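Local coordinates for protein protease (Penicillium cyclopium, PDB 5Z6O) that cleaves peptide bonds as a subtilisin-like serine protease of the proteinase K kind, probably degrading casein, gelatin and type IV collagen, at residues A[28-38]-A[238-246]. Residues are numbered along the deposited sequence; the frame is centred on the assembly and turned at random. Where two conformers were deposited one is given.
Sequences YDSTAGEGIVI and AAYLMALEG
Gly33 comes closest to the helix backbone, its CA 4.0 Å from Tyr240 CA, where two successive turns, type I' from Thr31 to Glu34 and type II from Gly33 to Ile36, carry the chain over the last turns of helix 227-245. In this subtilisin fold the loop leads from strand 26-29, which pairs antiparallel with strand 2-5, into strand 37-42 of the parallel sheet, and the helix carries Ser228, the probable charge-relay serine, in its first turn. With CG anti to the backbone N (chi1 174°), Tyr240 sends its ring along the loop to the end of strand 26-29, where Asp29 N comes in at the ring edge, in plane, and donates to OH at 3.0 Å, nearly straight at 167°. A phenylalanine here would probably leave the Asp29 N-H without its acceptor. Gly33 CA also meets Ala243 CB at 3.7 Å. Farther on, Ile36 packs on one face of the helix: CG2 rests on Ala239 CB at 3.7 Å, while CD1 reaches Met242 CB, the two side chains crossing at about a right angle. Ile38 CD1 also touches Ala239 CB, at 3.9 Å. Near the start of segment 28-38, Leu244 CD1 packs against the Asp29 carboxylate, 3.6 Å from OD2. That oxygen closes an Asx turn, taking Thr31 N from above the carboxylate plane and Thr31 OG1 on its anti lone pair; these two bonds, with that of OD1 to Ala1 N, probably hold the carboxylate in its rotation. One water joins loop to helix: it accepts from Gly33 N and donates to Thr31 OG1 and, at 2.7 Å, to Tyr240 O.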
loop_
_atom_site.group_PDB
_atom_site.type_symbol
_atom_site.label_atom_id
_atom_site.label_comp_id
_atom_site.label_asym_id
_atom_site.label_seq_id
_atom_site.Cartn_x
_atom_site.Cartn_y
_atom_site.Cartn_z
ATOM N N TYR A 28 11.296 12.964 5.558
ATOM C CA TYR A 28 9.872 12.931 5.902
ATOM C C TYR A 28 9.659 13.725 7.187
ATOM O O TYR A 28 10.565 13.871 7.995
ATOM C CB TYR A 28 9.361 11.473 6.044
ATOM C CG TYR A 28 10.069 10.696 7.146
ATOM C CD1 TYR A 28 11.295 10.046 6.914
ATOM C CD2 TYR A 28 9.536 10.649 8.425
ATOM C CE1 TYR A 28 11.955 9.357 7.945
ATOM C CE2 TYR A 28 10.168 9.941 9.451
ATOM C CZ TYR A 28 11.389 9.332 9.203
ATOM O OH TYR A 28 11.947 8.636 10.229
ATOM N N ASP A 29 8.454 14.224 7.382
ATOM C CA ASP A 29 8.139 14.928 8.626
ATOM C C ASP A 29 8.033 13.963 9.802
ATOM O O ASP A 29 7.491 12.858 9.677
ATOM C CB ASP A 29 6.812 15.675 8.483
ATOM C CG ASP A 29 6.525 16.514 9.675
ATOM O OD1 ASP A 29 7.189 17.559 9.765
ATOM O OD2 ASP A 29 5.721 16.100 10.546
ATOM N N SER A 30 8.516 14.397 10.969
ATOM C CA SER A 30 8.592 13.525 12.143
ATOM C C SER A 30 7.240 12.997 12.603
ATOM O O SER A 30 7.218 12.017 13.359
ATOM C CB SER A 30 9.228 14.258 13.313
ATOM O OG SER A 30 8.433 15.401 13.592
ATOM N N THR A 31 6.124 13.607 12.191
ATOM C CA THR A 31 4.817 13.042 12.569
ATOM C C THR A 31 4.704 11.587 12.109
ATOM O O THR A 31 4.152 10.745 12.829
ATOM C CB THR A 31 3.651 13.859 12.011
ATOM O OG1 THR A 31 3.870 14.139 10.633
ATOM C CG2 THR A 31 3.471 15.178 12.795
ATOM N N ALA A 32 5.206 11.289 10.902
ATOM C CA ALA A 32 5.478 9.914 10.456
ATOM C C ALA A 32 4.260 9.000 10.537
ATOM O O ALA A 32 4.404 7.804 10.771
ATOM C CB ALA A 32 6.645 9.307 11.260
ATOM N N GLY A 33 3.060 9.529 10.294
ATOM C CA GLY A 33 1.880 8.699 10.300
ATOM C C GLY A 33 1.412 8.268 11.669
ATOM O O GLY A 33 0.560 7.392 11.766
ATOM N N GLU A 34 1.912 8.866 12.739
ATOM C CA GLU A 34 1.534 8.402 14.068
ATOM C C GLU A 34 0.041 8.559 14.299
ATOM O O GLU A 34 -0.562 9.542 13.880
ATOM C CB GLU A 34 2.301 9.198 15.147
ATOM C CG GLU A 34 2.149 8.608 16.557
ATOM C CD GLU A 34 3.190 9.161 17.542
ATOM O OE1 GLU A 34 3.334 10.398 17.624
ATOM O OE2 GLU A 34 3.867 8.353 18.214
ATOM N N GLY A 35 -0.558 7.568 14.942
ATOM C CA GLY A 35 -1.967 7.618 15.242
ATOM C C GLY A 35 -2.878 7.142 14.139
ATOM O O GLY A 35 -4.105 7.122 14.330
ATOM N N ILE A 36 -2.330 6.761 12.990
ATOM C CA ILE A 36 -3.128 6.222 11.887
ATOM C C ILE A 36 -3.017 4.703 11.885
ATOM O O ILE A 36 -1.924 4.162 12.036
ATOM C CB ILE A 36 -2.661 6.781 10.537
ATOM C CG1 ILE A 36 -2.642 8.302 10.577
ATOM C CG2 ILE A 36 -3.616 6.287 9.426
ATOM C CD1 ILE A 36 -4.035 8.914 10.879
ATOM N N VAL A 37 -4.141 4.010 11.660
ATOM C CA VAL A 37 -4.175 2.550 11.597
ATOM C C VAL A 37 -4.159 2.126 10.135
ATOM O O VAL A 37 -4.942 2.646 9.322
ATOM C CB VAL A 37 -5.425 2.000 12.303
ATOM C CG1 VAL A 37 -5.463 0.479 12.188
ATOM C CG2 VAL A 37 -5.427 2.463 13.765
ATOM N N ILE A 38 -3.277 1.194 9.797
ATOM C CA ILE A 38 -3.192 0.619 8.459
ATOM C C ILE A 38 -3.588 -0.847 8.545
ATOM O O ILE A 38 -2.918 -1.637 9.223
ATOM C CB ILE A 38 -1.780 0.743 7.878
ATOM C CG1 ILE A 38 -1.374 2.217 7.729
ATOM C CG2 ILE A 38 -1.749 0.083 6.513
ATOM C CD1 ILE A 38 0.151 2.417 7.453
ATOM N N ALA A 238 -0.565 7.790 2.387
ATOM C CA ALA A 238 -1.843 8.283 2.869
ATOM C C ALA A 238 -1.831 8.428 4.373
ATOM O O ALA A 238 -2.311 9.428 4.904
ATOM C CB ALA A 238 -2.984 7.353 2.445
ATOM N N ALA A 239 -1.284 7.433 5.083
ATOM C CA ALA A 239 -1.245 7.548 6.544
ATOM C C ALA A 239 -0.398 8.748 6.960
ATOM O O ALA A 239 -0.776 9.526 7.847
ATOM C CB ALA A 239 -0.711 6.234 7.146
ATOM N N TYR A 240 0.740 8.933 6.289
ATOM C CA TYR A 240 1.597 10.089 6.509
ATOM C C TYR A 240 0.836 11.407 6.324
ATOM O O TYR A 240 0.919 12.317 7.162
ATOM C CB TYR A 240 2.754 9.969 5.539
ATOM C CG TYR A 240 3.686 11.133 5.507
ATOM C CD1 TYR A 240 4.627 11.318 6.518
ATOM C CD2 TYR A 240 3.628 12.040 4.476
ATOM C CE1 TYR A 240 5.497 12.410 6.487
ATOM C CE2 TYR A 240 4.532 13.129 4.401
ATOM C CZ TYR A 240 5.430 13.297 5.416
ATOM O OH TYR A 240 6.277 14.361 5.327
ATOM N N LEU A 241 0.092 11.540 5.215
ATOM C CA LEU A 241 -0.573 12.810 4.954
ATOM C C LEU A 241 -1.737 13.025 5.907
ATOM O O LEU A 241 -2.041 14.172 6.259
ATOM C CB LEU A 241 -1.062 12.867 3.500
ATOM C CG LEU A 241 0.089 12.972 2.499
ATOM C CD1 LEU A 241 -0.436 12.846 1.059
ATOM C CD2 LEU A 241 0.793 14.309 2.677
ATOM N N MET A 242 -2.413 11.950 6.314
ATOM C CA MET A 242 -3.477 12.088 7.300
ATOM C C MET A 242 -2.941 12.653 8.600
ATOM O O MET A 242 -3.551 13.546 9.192
ATOM C CB MET A 242 -4.151 10.733 7.577
ATOM C CG MET A 242 -5.031 10.282 6.432
ATOM S SD MET A 242 -5.601 8.563 6.774
ATOM C CE MET A 242 -6.590 8.356 5.299
ATOM N N ALA A 243 -1.809 12.121 9.076
ATOM C CA ALA A 243 -1.299 12.594 10.359
ATOM C C ALA A 243 -0.646 13.961 10.219
ATOM O O ALA A 243 -0.628 14.721 11.188
ATOM C CB ALA A 243 -0.307 11.591 10.952
ATOM N N LEU A 244 -0.140 14.298 9.027
ATOM C CA LEU A 244 0.548 15.577 8.809
ATOM C C LEU A 244 -0.429 16.717 8.522
ATOM O O LEU A 244 -0.405 17.756 9.189
ATOM C CB LEU A 244 1.548 15.434 7.661
ATOM C CG LEU A 244 2.255 16.725 7.212
ATOM C CD1 LEU A 244 3.168 17.198 8.324
ATOM C CD2 LEU A 244 3.048 16.510 5.923
ATOM N N GLU A 245 -1.268 16.561 7.509
ATOM C CA GLU A 245 -2.158 17.624 7.018
ATOM C C GLU A 245 -3.588 17.476 7.502
ATOM O O GLU A 245 -4.400 18.389 7.302
ATOM C CB GLU A 245 -2.200 17.624 5.483
ATOM C CG GLU A 245 -0.859 17.762 4.817
ATOM C CD GLU A 245 -0.956 17.759 3.297
ATOM O OE1 GLU A 245 -2.018 17.397 2.746
ATOM O OE2 GLU A 245 0.049 18.094 2.656
ATOM N N GLY A 246 -3.932 16.333 8.066
ATOM C CA GLY A 246 -5.297 16.096 8.488
ATOM C C GLY A 246 -6.253 15.772 7.359
ATOM O O GLY A 246 -7.469 15.904 7.536
HETATM O O HOH W 1 2.697 12.096 9.205
#